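Long-range contacts in fusarinine C esterase sidJ (Aspergillus fumigatus, PDB 6GUP), which hydrolyses the iron-carrying siderophore fusarinine C to fusarinine, acting as a specific esterase that leaves triacetylfusarinine C uncut: residues V24-T29 with L69-L74; H37-V42 with V118-S123; Q127-Y132 with A160-P165. One frame throughout, in Å; residues are numbered along the deposited sequence.

Contact 1: V24-T29 with L69-L74; sequences VTFEYT and LFTLTL
E27 and F70 face each other in a non-hydrogen-bonded antiparallel pair, their side chains side by side and pointing the same way. E27 CG is anti to the backbone N (chi1 -176°), and the extended chain runs over one face of the F70 ring. CG lies 3.9 Å from the centre of the ring of F70, a CH-pi contact. The carboxylate plane is turned only 18° from the ring plane. Its oxygens bond elsewhere, OE1 to H17 and OE2 to S68. T25 comes to the edge of the same ring, with OG1 3.5 Å from F70 CD2. This hydroxyl also bonds T71 O at 2.6 Å, from above the carbonyl plane. F26 N bonds T71 O from the opposite face of that plane, so two donors grip one oxygen.

Y28 lies on the other face of the sheet, with F26, L69 and T71. L69 CD2 sits over one face of the Y28 ring in a CH-pi contact, 4.1 Å from its centre. F26 CE2 stands over the centre of the opposite face. T71 crosses Y28 at about a right angle and puts CG2 at the ring edge, 3.7 Å from CE1 of Y28. T71 OG1 is buried with no polar partner in the model.

At one end of the pair, V24 N bonds T73 OG1 at 3.0 Å, just past the end of strand 67-72. At the other, a water joins Y28 O to L69 N.

The pair belongs to the antiparallel part of an alpha/beta-hydrolase sheet. Strand 12-18 flanks 24-28, and strand 37-42 flanks 67-72. Helix 86-108 packs on T25, E27 and L72, while helix 55-61 packs on Y28, L69 and T71. L16 of the second subunit touches F26.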
ATOM      1  N   VAL A  24      -4.805  -6.118   3.346  1.00 33.48           N
ATOM      2  CA  VAL A  24      -5.497  -6.893   2.308  1.00 34.15           C
ATOM      3  C   VAL A  24      -4.583  -7.895   1.613  1.00 35.10           C
ATOM      4  O   VAL A  24      -3.358  -7.735   1.599  1.00 35.94           O
ATOM      5  CB  VAL A  24      -6.150  -5.988   1.226  1.00 35.08           C
ATOM      6  CG1 VAL A  24      -7.245  -5.133   1.841  1.00 36.27           C
ATOM      7  CG2 VAL A  24      -5.127  -5.111   0.504  1.00 35.17           C
ATOM      8  N   THR A  25      -5.202  -8.925   1.042  1.00 36.45           N
ATOM      9  CA  THR A  25      -4.518  -9.861   0.155  1.00 37.79           C
ATOM     10  C   THR A  25      -5.380 -10.086  -1.091  1.00 37.42           C
ATOM     11  O   THR A  25      -6.589 -10.311  -0.982  1.00 37.07           O
ATOM     12  CB  THR A  25      -4.150 -11.193   0.863  1.00 39.38           C
ATOM     13  OG1 THR A  25      -3.488 -12.068  -0.059  1.00 40.59           O
ATOM     14  CG2 THR A  25      -5.372 -11.906   1.439  1.00 39.76           C
ATOM     15  N   PHE A  26      -4.753  -9.983  -2.264  1.00 36.06           N
ATOM     16  CA  PHE A  26      -5.442 -10.124  -3.549  1.00 35.82           C
ATOM     17  C   PHE A  26      -5.210 -11.517  -4.128  1.00 36.61           C
ATOM     18  O   PHE A  26      -4.069 -11.898  -4.391  1.00 36.34           O
ATOM     19  CB  PHE A  26      -4.963  -9.059  -4.539  1.00 35.37           C
ATOM     20  CG  PHE A  26      -5.504  -9.242  -5.932  1.00 36.86           C
ATOM     21  CD1 PHE A  26      -6.839  -8.971  -6.217  1.00 37.89           C
ATOM     22  CD2 PHE A  26      -4.681  -9.695  -6.959  1.00 37.31           C
ATOM     23  CE1 PHE A  26      -7.338  -9.146  -7.502  1.00 37.90           C
ATOM     24  CE2 PHE A  26      -5.176  -9.870  -8.244  1.00 38.54           C
ATOM     25  CZ  PHE A  26      -6.506  -9.594  -8.515  1.00 38.92           C
ATOM     26  N   GLU A  27      -6.301 -12.252  -4.338  1.00 37.94           N
ATOM     27  CA  GLU A  27      -6.262 -13.593  -4.920  1.00 39.27           C
ATOM     28  C   GLU A  27      -6.502 -13.495  -6.420  1.00 39.51           C
ATOM     29  O   GLU A  27      -7.520 -12.954  -6.839  1.00 39.73           O
ATOM     30  CB  GLU A  27      -7.348 -14.466  -4.290  1.00 39.98           C
ATOM     31  CG  GLU A  27      -7.338 -15.924  -4.740  1.00 42.37           C
ATOM     32  CD  GLU A  27      -8.453 -16.754  -4.127  1.00 43.53           C
ATOM     33  OE1 GLU A  27      -9.407 -16.182  -3.554  1.00 44.69           O
ATOM     34  OE2 GLU A  27      -8.378 -17.996  -4.225  1.00 46.39           O
ATOM     35  N   TYR A  28      -5.589 -14.045  -7.217  1.00 40.16           N
ATOM     36  CA  TYR A  28      -5.729 -14.054  -8.675  1.00 42.51           C
ATOM     37  C   TYR A  28      -6.609 -15.235  -9.041  1.00 46.31           C
ATOM     38  O   TYR A  28      -6.281 -16.373  -8.706  1.00 48.51           O
ATOM     39  CB  TYR A  28      -4.372 -14.207  -9.372  1.00 41.96           C
ATOM     40  CG  TYR A  28      -3.448 -13.017  -9.233  1.00 42.97           C
ATOM     41  CD1 TYR A  28      -2.849 -12.712  -8.011  1.00 43.82           C
ATOM     42  CD2 TYR A  28      -3.149 -12.205 -10.329  1.00 45.51           C
ATOM     43  CE1 TYR A  28      -1.994 -11.630  -7.879  1.00 45.63           C
ATOM     44  CE2 TYR A  28      -2.293 -11.119 -10.203  1.00 48.00           C
ATOM     45  CZ  TYR A  28      -1.721 -10.835  -8.977  1.00 48.87           C
ATOM     46  OH  TYR A  28      -0.874  -9.758  -8.850  1.00 51.29           O
ATOM     47  N   THR A  29      -7.724 -14.969  -9.716  1.00 50.73           N
ATOM     48  CA  THR A  29      -8.631 -16.036 -10.136  1.00 57.19           C
ATOM     49  C   THR A  29      -9.571 -15.572 -11.243  1.00 61.04           C
ATOM     50  O   THR A  29     -10.129 -14.471 -11.180  1.00 59.81           O
ATOM     51  CB  THR A  29      -9.441 -16.620  -8.948  1.00 63.61           C
ATOM     52  OG1 THR A  29     -10.336 -17.637  -9.421  1.00 65.04           O
ATOM     53  CG2 THR A  29     -10.238 -15.544  -8.209  1.00 68.17           C
ATOM     54  N   LEU A  69      -3.019 -18.048  -6.690  1.00 39.40           N
ATOM     55  CA  LEU A  69      -1.951 -17.123  -6.313  1.00 37.35           C
ATOM     56  C   LEU A  69      -2.511 -15.988  -5.459  1.00 36.39           C
ATOM     57  O   LEU A  69      -3.538 -15.406  -5.803  1.00 37.12           O
ATOM     58  CB  LEU A  69      -1.299 -16.549  -7.576  1.00 35.94           C
ATOM     59  CG  LEU A  69      -0.180 -15.512  -7.433  1.00 35.19           C
ATOM     60  CD1 LEU A  69       1.037 -16.100  -6.738  1.00 35.64           C
ATOM     61  CD2 LEU A  69       0.200 -14.976  -8.803  1.00 33.50           C
ATOM     62  N   PHE A  70      -1.828 -15.688  -4.353  1.00 35.80           N
ATOM     63  CA  PHE A  70      -2.128 -14.527  -3.510  1.00 35.95           C
ATOM     64  C   PHE A  70      -0.938 -13.578  -3.471  1.00 36.07           C
ATOM     65  O   PHE A  70       0.213 -14.017  -3.471  1.00 36.15           O
ATOM     66  CB  PHE A  70      -2.420 -14.952  -2.072  1.00 35.37           C
ATOM     67  CG  PHE A  70      -3.725 -15.667  -1.889  1.00 35.07           C
ATOM     68  CD1 PHE A  70      -3.838 -17.017  -2.195  1.00 35.42           C
ATOM     69  CD2 PHE A  70      -4.834 -15.002  -1.375  1.00 35.85           C
ATOM     70  CE1 PHE A  70      -5.037 -17.688  -2.013  1.00 36.29           C
ATOM     71  CE2 PHE A  70      -6.036 -15.669  -1.186  1.00 37.25           C
ATOM     72  CZ  PHE A  70      -6.139 -17.013  -1.509  1.00 37.13           C
ATOM     73  N   THR A  71      -1.231 -12.281  -3.433  1.00 34.99           N
ATOM     74  CA  THR A  71      -0.262 -11.244  -3.071  1.00 34.38           C
ATOM     75  C   THR A  71      -0.875 -10.457  -1.919  1.00 35.06           C
ATOM     76  O   THR A  71      -2.081 -10.555  -1.692  1.00 35.23           O
ATOM     77  CB  THR A  71       0.035 -10.301  -4.249  1.00 36.83           C
ATOM     78  OG1 THR A  71      -1.186  -9.716  -4.724  1.00 36.77           O
ATOM     79  CG2 THR A  71       0.704 -11.057  -5.385  1.00 37.56           C
ATOM     80  N   LEU A  72      -0.065  -9.692  -1.186  1.00 34.92           N
ATOM     81  CA  LEU A  72      -0.569  -8.984  -0.001  1.00 35.87           C
ATOM     82  C   LEU A  72       0.122  -7.663   0.306  1.00 36.25           C
ATOM     83  O   LEU A  72       1.221  -7.386  -0.179  1.00 35.74           O
ATOM     84  CB  LEU A  72      -0.510  -9.890   1.241  1.00 36.74           C
ATOM     85  CG  LEU A  72       0.790  -9.980   2.054  1.00 35.96           C
ATOM     86  CD1 LEU A  72       0.583 -10.863   3.274  1.00 36.80           C
ATOM     87  CD2 LEU A  72       1.946 -10.486   1.208  1.00 34.42           C
ATOM     88  N   THR A  73      -0.558  -6.867   1.132  1.00 37.57           N
ATOM     89  CA  THR A  73       0.001  -5.661   1.725  1.00 38.12           C
ATOM     90  C   THR A  73       0.425  -5.951   3.157  1.00 37.59           C
ATOM     91  O   THR A  73      -0.208  -6.748   3.856  1.00 37.12           O
ATOM     92  CB  THR A  73      -1.015  -4.503   1.748  1.00 38.75           C
ATOM     93  OG1 THR A  73      -2.179  -4.883   2.496  1.00 38.65           O
ATOM     94  CG2 THR A  73      -1.419  -4.114   0.336  1.00 38.46           C
ATOM     95  N   LEU A  74       1.508  -5.302   3.570  1.00 37.91           N
ATOM     96  CA  LEU A  74       1.987  -5.314   4.944  1.00 38.15           C
ATOM     97  C   LEU A  74       1.982  -3.861   5.417  1.00 40.07           C
ATOM     98  O   LEU A  74       1.656  -2.959   4.641  1.00 41.21           O
ATOM     99  CB  LEU A  74       3.406  -5.893   4.995  1.00 36.81           C
ATOM    100  CG  LEU A  74       3.628  -7.255   4.320  1.00 35.75           C
ATOM    101  CD1 LEU A  74       5.112  -7.542   4.145  1.00 35.28           C
ATOM    102  CD2 LEU A  74       2.956  -8.372   5.105  1.00 35.60           C
TER
HETATM  103  O   HOH W   1      -4.112 -17.782  -9.434  1.00 46.49           O

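Contact 2: H37-V42 with V118-S123; sequences HSLLFV and VLMGHS
F41 meets both M120 and H122, which lie next but one to each other on the adjacent parallel strand. F41 CG is anti to the backbone N (chi1 -179°). The ring crosses M120 obliquely and takes its sulfur at the edge, a Met-aromatic contact with SD 5.3 Å from the ring centre of F41. Towards H122 the two rings are near parallel, 28° apart, but slid so far that they barely overlap. The tip of F41 meets H122 through CB and CG, with F41 CZ 3.7 Å from H122 CG.

L39 reaches V118 on the same face as F41 and M120. Its CD1 is tight against V118 CG1, at 3.5 Å. On the other face, L119 CD1 touches both L40 CD2, at 3.8 Å, and V42 CG2, at 3.7 Å.

The backbones hold these side chains in step. Five hydrogen bonds alternate between the strands, from V118 N to S38 O through to H122 N to V42 O. The V42 N to M120 O bond is 2.7 Å long.

Further out, helix 335-353 packs on V118 and M120, and helix 86-108 on L40 and L119. Strand 67-72 flanks 37-42 on its other side. H122 ND1 bonds Q163 OE1 on neighbouring strand 159-163, which helps to set the turn of the imidazole.

S123 follows directly on H122. Its backbone (phi 55°, psi -123°) has the strained conformation expected of an alpha/beta-hydrolase nucleophile elbow. S123 OG bonds H327 NE2, consistent with a Ser-His-Asp triad completed by D286. S123 is thus probably the esterase nucleophile, presented by a strand held in place by apolar packing and backbone bonds.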
ATOM      1  N   HIS A  37      -5.208 -25.497  -2.757  1.00 44.37           N
ATOM      2  CA  HIS A  37      -3.841 -25.083  -2.434  1.00 42.87           C
ATOM      3  C   HIS A  37      -3.621 -23.593  -2.704  1.00 42.07           C
ATOM      4  O   HIS A  37      -4.333 -22.987  -3.510  1.00 40.51           O
ATOM      5  CB  HIS A  37      -2.854 -25.927  -3.241  1.00 42.49           C
ATOM      6  CG  HIS A  37      -3.155 -27.394  -3.213  1.00 43.93           C
ATOM      7  ND1 HIS A  37      -3.184 -28.121  -2.044  1.00 44.45           N
ATOM      8  CD2 HIS A  37      -3.449 -28.267  -4.205  1.00 45.01           C
ATOM      9  CE1 HIS A  37      -3.480 -29.379  -2.315  1.00 45.35           C
ATOM     10  NE2 HIS A  37      -3.645 -29.495  -3.620  1.00 45.34           N
ATOM     11  N   SER A  38      -2.624 -23.021  -2.028  1.00 41.48           N
ATOM     12  CA  SER A  38      -2.383 -21.574  -2.029  1.00 40.56           C
ATOM     13  C   SER A  38      -0.900 -21.229  -2.133  1.00 36.87           C
ATOM     14  O   SER A  38      -0.076 -21.803  -1.421  1.00 36.08           O
ATOM     15  CB  SER A  38      -2.935 -20.961  -0.741  1.00 41.51           C
ATOM     16  OG  SER A  38      -4.318 -21.226  -0.600  1.00 42.24           O
ATOM     17  N   LEU A  39      -0.575 -20.288  -3.020  1.00 33.99           N
ATOM     18  CA  LEU A  39       0.763 -19.704  -3.114  1.00 33.38           C
ATOM     19  C   LEU A  39       0.680 -18.234  -2.701  1.00 31.72           C
ATOM     20  O   LEU A  39       0.109 -17.419  -3.429  1.00 31.77           O
ATOM     21  CB  LEU A  39       1.304 -19.828  -4.544  1.00 33.08           C
ATOM     22  CG  LEU A  39       2.709 -19.278  -4.825  1.00 33.10           C
ATOM     23  CD1 LEU A  39       3.760 -20.018  -4.012  1.00 32.52           C
ATOM     24  CD2 LEU A  39       3.033 -19.367  -6.308  1.00 32.73           C
ATOM     25  N   LEU A  40       1.235 -17.908  -1.532  1.00 30.78           N
ATOM     26  CA  LEU A  40       1.320 -16.520  -1.067  1.00 30.27           C
ATOM     27  C   LEU A  40       2.646 -15.919  -1.527  1.00 30.86           C
ATOM     28  O   LEU A  40       3.719 -16.365  -1.114  1.00 29.85           O
ATOM     29  CB  LEU A  40       1.194 -16.429   0.456  1.00 30.28           C
ATOM     30  CG  LEU A  40       1.230 -15.021   1.079  1.00 30.08           C
ATOM     31  CD1 LEU A  40       0.167 -14.101   0.491  1.00 30.57           C
ATOM     32  CD2 LEU A  40       1.069 -15.111   2.586  1.00 29.83           C
ATOM     33  N   PHE A  41       2.544 -14.900  -2.373  1.00 32.05           N
ATOM     34  CA  PHE A  41       3.684 -14.234  -2.986  1.00 32.79           C
ATOM     35  C   PHE A  41       3.930 -12.927  -2.234  1.00 32.74           C
ATOM     36  O   PHE A  41       3.035 -12.089  -2.141  1.00 32.23           O
ATOM     37  CB  PHE A  41       3.360 -13.967  -4.457  1.00 34.26           C
ATOM     38  CG  PHE A  41       4.458 -13.292  -5.228  1.00 36.71           C
ATOM     39  CD1 PHE A  41       4.528 -11.904  -5.289  1.00 37.90           C
ATOM     40  CD2 PHE A  41       5.393 -14.040  -5.935  1.00 39.79           C
ATOM     41  CE1 PHE A  41       5.525 -11.274  -6.014  1.00 39.93           C
ATOM     42  CE2 PHE A  41       6.393 -13.415  -6.665  1.00 41.49           C
ATOM     43  CZ  PHE A  41       6.455 -12.030  -6.708  1.00 42.02           C
ATOM     44  N   VAL A  42       5.139 -12.775  -1.694  1.00 32.19           N
ATOM     45  CA  VAL A  42       5.535 -11.579  -0.949  1.00 32.01           C
ATOM     46  C   VAL A  42       6.511 -10.788  -1.818  1.00 34.63           C
ATOM     47  O   VAL A  42       7.640 -11.226  -2.055  1.00 32.95           O
ATOM     48  CB  VAL A  42       6.195 -11.948   0.402  1.00 31.24           C
ATOM     49  CG1 VAL A  42       6.565 -10.698   1.197  1.00 31.16           C
ATOM     50  CG2 VAL A  42       5.268 -12.836   1.226  1.00 30.59           C
ATOM     51  N   VAL A 118       2.339 -22.484   0.307  1.00 34.87           N
ATOM     52  CA  VAL A 118       3.716 -22.189  -0.070  1.00 31.69           C
ATOM     53  C   VAL A 118       3.911 -20.679   0.020  1.00 31.42           C
ATOM     54  O   VAL A 118       3.077 -19.915  -0.470  1.00 31.76           O
ATOM     55  CB  VAL A 118       4.016 -22.676  -1.503  1.00 30.22           C
ATOM     56  CG1 VAL A 118       5.425 -22.281  -1.940  1.00 29.44           C
ATOM     57  CG2 VAL A 118       3.836 -24.186  -1.595  1.00 29.66           C
ATOM     58  N   LEU A 119       5.008 -20.260   0.649  1.00 30.05           N
ATOM     59  CA  LEU A 119       5.363 -18.847   0.750  1.00 28.76           C
ATOM     60  C   LEU A 119       6.493 -18.546  -0.229  1.00 28.75           C
ATOM     61  O   LEU A 119       7.574 -19.125  -0.127  1.00 29.72           O
ATOM     62  CB  LEU A 119       5.794 -18.508   2.177  1.00 27.43           C
ATOM     63  CG  LEU A 119       5.971 -17.023   2.512  1.00 28.93           C
ATOM     64  CD1 LEU A 119       4.637 -16.289   2.503  1.00 31.41           C
ATOM     65  CD2 LEU A 119       6.653 -16.863   3.860  1.00 28.94           C
ATOM     66  N   MET A 120       6.231 -17.651  -1.179  1.00 28.33           N
ATOM     67  CA  MET A 120       7.228 -17.238  -2.165  1.00 28.37           C
ATOM     68  C   MET A 120       7.656 -15.798  -1.906  1.00 29.24           C
ATOM     69  O   MET A 120       6.811 -14.919  -1.732  1.00 29.42           O
ATOM     70  CB  MET A 120       6.665 -17.373  -3.578  1.00 28.36           C
ATOM     71  CG  MET A 120       7.668 -17.054  -4.675  1.00 30.04           C
ATOM     72  SD  MET A 120       7.159 -17.679  -6.284  1.00 31.55           S
ATOM     73  CE  MET A 120       8.561 -17.190  -7.279  1.00 30.32           C
ATOM     74  N   GLY A 121       8.969 -15.573  -1.884  1.00 30.61           N
ATOM     75  CA  GLY A 121       9.550 -14.240  -1.726  1.00 31.58           C
ATOM     76  C   GLY A 121      10.198 -13.783  -3.020  1.00 34.65           C
ATOM     77  O   GLY A 121      10.886 -14.562  -3.685  1.00 34.23           O
ATOM     78  N   HIS A 122       9.971 -12.518  -3.372  1.00 38.45           N
ATOM     79  CA  HIS A 122      10.530 -11.905  -4.575  1.00 43.35           C
ATOM     80  C   HIS A 122      11.383 -10.719  -4.156  1.00 41.45           C
ATOM     81  O   HIS A 122      10.919  -9.857  -3.405  1.00 39.12           O
ATOM     82  CB  HIS A 122       9.396 -11.472  -5.510  1.00 52.53           C
ATOM     83  CG  HIS A 122       9.775 -10.412  -6.499  1.00 60.52           C
ATOM     84  ND1 HIS A 122      10.392 -10.696  -7.699  1.00 66.01           N
ATOM     85  CD2 HIS A 122       9.605  -9.068  -6.474  1.00 65.77           C
ATOM     86  CE1 HIS A 122      10.597  -9.573  -8.364  1.00 70.72           C
ATOM     87  NE2 HIS A 122      10.128  -8.571  -7.642  1.00 69.62           N
ATOM     88  N   SER A 123      12.624 -10.686  -4.646  1.00 41.87           N
ATOM     89  CA  SER A 123      13.599  -9.649  -4.299  1.00 42.85           C
ATOM     90  C   SER A 123      13.780  -9.576  -2.768  1.00 41.22           C
ATOM     91  O   SER A 123      14.090 -10.597  -2.149  1.00 41.35           O
ATOM     92  CB  SER A 123      13.211  -8.308  -4.942  1.00 44.12           C
ATOM     93  OG  SER A 123      14.160  -7.302  -4.636  1.00 44.77           O
TER

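Contact 3: Q127-Y132 with A160-P165; sequences QCVLHY and AIMQAP
V129 packs on A160, I161 and M162 without any ring taking part. The flat group here is the peptide that follows I161. V129 CG2 approaches its oxygen obliquely, displaced to one side of the carbonyl plane, and stands 4.0 Å from I161 O. The aromatic side chains of the helix segment turn elsewhere: Y132 makes a cation-pi contact with R154, and H131 bonds D87.

The rest of the contact is aliphatic. V129 CG1 is anti to the backbone N (chi1 175°) and touches two side chains on the same side of the strand. It lies 4.1 Å from A160 CB and 4.0 Å from M162 CG. V129 and M162 cross obliquely. M162 SD comes 4.2 Å from L130 CB. No hydrogen bond joins the segments; the contact between them is apolar packing.

The helix runs roughly antiparallel to the strand, at 146°, and their axes come within 8.6 Å. Helix 125-134 follows the probable nucleophile elbow, and V129 also touches L119 on strand 117-122. The contact lies within a beta-alpha-beta crossover: helix 125-134 links parallel neighbours 117-122 and 159-163 and packs here on the second. Strand 278-283 flanks 159-163 on its other side, and M162 touches V280 there. Helix 86-108 packs against C128, H131 and Y132 of helix 125-134.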
ATOM      1  N   GLN A 127      13.704 -11.860   2.236  1.00 30.88           N
ATOM      2  CA  GLN A 127      14.082 -11.614   3.633  1.00 31.52           C
ATOM      3  C   GLN A 127      12.961 -12.043   4.575  1.00 31.02           C
ATOM      4  O   GLN A 127      13.215 -12.706   5.578  1.00 30.78           O
ATOM      5  CB  GLN A 127      14.400 -10.135   3.883  1.00 33.72           C
ATOM      6  CG  GLN A 127      15.625  -9.599   3.156  1.00 37.78           C
ATOM      7  CD  GLN A 127      15.733  -8.085   3.227  1.00 43.56           C
ATOM      8  OE1 GLN A 127      15.192  -7.449   4.134  1.00 46.73           O
ATOM      9  NE2 GLN A 127      16.435  -7.499   2.265  1.00 45.06           N
ATOM     10  N   CYS A 128      11.726 -11.664   4.239  1.00 32.10           N
ATOM     11  CA  CYS A 128      10.543 -12.055   5.018  1.00 33.36           C
ATOM     12  C   CYS A 128      10.359 -13.574   5.097  1.00 34.42           C
ATOM     13  O   CYS A 128       9.944 -14.090   6.135  1.00 34.44           O
ATOM     14  CB  CYS A 128       9.273 -11.421   4.439  1.00 33.82           C
ATOM     15  SG  CYS A 128       9.384  -9.639   4.162  1.00 38.08           S
ATOM     16  N   VAL A 129      10.681 -14.276   4.010  1.00 33.41           N
ATOM     17  CA  VAL A 129      10.565 -15.739   3.948  1.00 32.14           C
ATOM     18  C   VAL A 129      11.557 -16.404   4.909  1.00 31.85           C
ATOM     19  O   VAL A 129      11.161 -17.232   5.729  1.00 32.01           O
ATOM     20  CB  VAL A 129      10.764 -16.275   2.505  1.00 31.30           C
ATOM     21  CG1 VAL A 129      10.755 -17.801   2.471  1.00 30.68           C
ATOM     22  CG2 VAL A 129       9.681 -15.730   1.579  1.00 30.41           C
ATOM     23  N   LEU A 130      12.834 -16.036   4.806  1.00 31.42           N
ATOM     24  CA  LEU A 130      13.878 -16.591   5.680  1.00 32.29           C
ATOM     25  C   LEU A 130      13.687 -16.182   7.146  1.00 34.22           C
ATOM     26  O   LEU A 130      13.939 -16.980   8.049  1.00 34.88           O
ATOM     27  CB  LEU A 130      15.279 -16.186   5.192  1.00 31.94           C
ATOM     28  CG  LEU A 130      16.500 -16.714   5.963  1.00 32.13           C
ATOM     29  CD1 LEU A 130      16.457 -18.224   6.155  1.00 33.25           C
ATOM     30  CD2 LEU A 130      17.786 -16.315   5.255  1.00 29.96           C
ATOM     31  N   HIS A 131      13.238 -14.947   7.369  1.00 35.43           N
ATOM     32  CA  HIS A 131      12.945 -14.443   8.718  1.00 35.41           C
ATOM     33  C   HIS A 131      11.751 -15.179   9.342  1.00 33.33           C
ATOM     34  O   HIS A 131      11.779 -15.514  10.526  1.00 33.30           O
ATOM     35  CB  HIS A 131      12.680 -12.934   8.671  1.00 37.91           C
ATOM     36  CG  HIS A 131      12.786 -12.246   9.995  1.00 41.91           C
ATOM     37  ND1 HIS A 131      13.939 -11.615  10.412  1.00 44.54           N
ATOM     38  CD2 HIS A 131      11.874 -12.048  10.975  1.00 45.24           C
ATOM     39  CE1 HIS A 131      13.736 -11.074  11.600  1.00 46.61           C
ATOM     40  NE2 HIS A 131      12.492 -11.321  11.964  1.00 46.96           N
ATOM     41  N   TYR A 132      10.718 -15.434   8.538  1.00 32.58           N
ATOM     42  CA  TYR A 132       9.564 -16.249   8.956  1.00 32.25           C
ATOM     43  C   TYR A 132      10.006 -17.630   9.454  1.00 33.94           C
ATOM     44  O   TYR A 132       9.539 -18.096  10.497  1.00 35.13           O
ATOM     45  CB  TYR A 132       8.564 -16.402   7.794  1.00 31.96           C
ATOM     46  CG  TYR A 132       7.252 -17.074   8.148  1.00 31.99           C
ATOM     47  CD1 TYR A 132       7.144 -18.466   8.192  1.00 31.95           C
ATOM     48  CD2 TYR A 132       6.108 -16.318   8.413  1.00 31.52           C
ATOM     49  CE1 TYR A 132       5.943 -19.083   8.511  1.00 30.79           C
ATOM     50  CE2 TYR A 132       4.901 -16.928   8.730  1.00 31.12           C
ATOM     51  CZ  TYR A 132       4.823 -18.309   8.775  1.00 31.11           C
ATOM     52  OH  TYR A 132       3.634 -18.921   9.096  1.00 32.25           O
ATOM     53  N   ALA A 160       8.612 -23.300   0.580  1.00 30.77           N
ATOM     54  CA  ALA A 160       9.167 -21.950   0.621  1.00 32.06           C
ATOM     55  C   ALA A 160      10.055 -21.701  -0.595  1.00 32.05           C
ATOM     56  O   ALA A 160      10.928 -22.511  -0.904  1.00 31.49           O
ATOM     57  CB  ALA A 160       9.950 -21.738   1.906  1.00 31.94           C
ATOM     58  N   ILE A 161       9.813 -20.587  -1.284  1.00 31.40           N
ATOM     59  CA  ILE A 161      10.585 -20.204  -2.468  1.00 30.93           C
ATOM     60  C   ILE A 161      11.158 -18.802  -2.246  1.00 30.26           C
ATOM     61  O   ILE A 161      10.471 -17.923  -1.723  1.00 29.40           O
ATOM     62  CB  ILE A 161       9.724 -20.230  -3.758  1.00 31.76           C
ATOM     63  CG1 ILE A 161       9.099 -21.618  -3.972  1.00 31.93           C
ATOM     64  CG2 ILE A 161      10.562 -19.854  -4.979  1.00 31.41           C
ATOM     65  CD1 ILE A 161       7.967 -21.643  -4.977  1.00 32.16           C
ATOM     66  N   MET A 162      12.417 -18.605  -2.640  1.00 29.97           N
ATOM     67  CA  MET A 162      13.057 -17.288  -2.623  1.00 30.98           C
ATOM     68  C   MET A 162      13.605 -16.987  -4.013  1.00 30.44           C
ATOM     69  O   MET A 162      14.514 -17.670  -4.487  1.00 30.57           O
ATOM     70  CB  MET A 162      14.182 -17.240  -1.586  1.00 32.28           C
ATOM     71  CG  MET A 162      13.736 -17.574  -0.171  1.00 34.01           C
ATOM     72  SD  MET A 162      14.865 -16.978   1.107  1.00 38.21           S
ATOM     73  CE  MET A 162      16.258 -18.081   0.905  1.00 37.18           C
ATOM     74  N   GLN A 163      13.039 -15.974  -4.664  1.00 30.05           N
ATOM     75  CA  GLN A 163      13.428 -15.587  -6.019  1.00 31.61           C
ATOM     76  C   GLN A 163      14.319 -14.350  -5.960  1.00 32.98           C
ATOM     77  O   GLN A 163      13.899 -13.304  -5.463  1.00 34.25           O
ATOM     78  CB  GLN A 163      12.179 -15.316  -6.860  1.00 32.27           C
ATOM     79  CG  GLN A 163      12.445 -15.075  -8.342  1.00 34.27           C
ATOM     80  CD  GLN A 163      12.764 -13.627  -8.682  1.00 36.28           C
ATOM     81  OE1 GLN A 163      12.134 -12.703  -8.173  1.00 38.96           O
ATOM     82  NE2 GLN A 163      13.742 -13.427  -9.556  1.00 36.35           N
ATOM     83  N   ALA A 164      15.543 -14.485  -6.475  1.00 33.79           N
ATOM     84  CA  ALA A 164      16.553 -13.425  -6.449  1.00 34.42           C
ATOM     85  C   ALA A 164      16.775 -12.805  -5.053  1.00 34.03           C
ATOM     86  O   ALA A 164      16.653 -11.586  -4.890  1.00 34.46           O
ATOM     87  CB  ALA A 164      16.209 -12.349  -7.478  1.00 35.87           C
ATOM     88  N   PRO A 165      17.086 -13.646  -4.040  1.00 32.86           N
ATOM     89  CA  PRO A 165      17.460 -13.100  -2.731  1.00 32.15           C
ATOM     90  C   PRO A 165      18.852 -12.475  -2.800  1.00 34.79           C
ATOM     91  O   PRO A 165      19.857 -13.189  -2.840  1.00 36.95           O
ATOM     92  CB  PRO A 165      17.434 -14.326  -1.811  1.00 30.73           C
ATOM     93  CG  PRO A 165      17.689 -15.479  -2.711  1.00 31.11           C
ATOM     94  CD  PRO A 165      17.095 -15.122  -4.041  1.00 31.89           C
TER

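All three contacts reach one mixed eight-stranded alpha/beta-hydrolase sheet. Contact 1 joins strands 24-28 and 67-72, contact 2 joins 37-42 and 117-122, and contact 3 packs helix 125-134 on 159-163. The middle strands run 67-72, 37-42, 117-122, 159-163 across the sheet. Contacts 1 and 2 alternate along the chain; their centres are about 10 Å apart, and F70 backbone bonds to L39 and F41 join them. Contact 3 follows both. Its centre is about 9 Å from that of contact 2 and about 17 Å from that of contact 1. The probable nucleophile elbow joins the strand of contact 2 to the helix of contact 3, while the second subunit touches contact 1 alone.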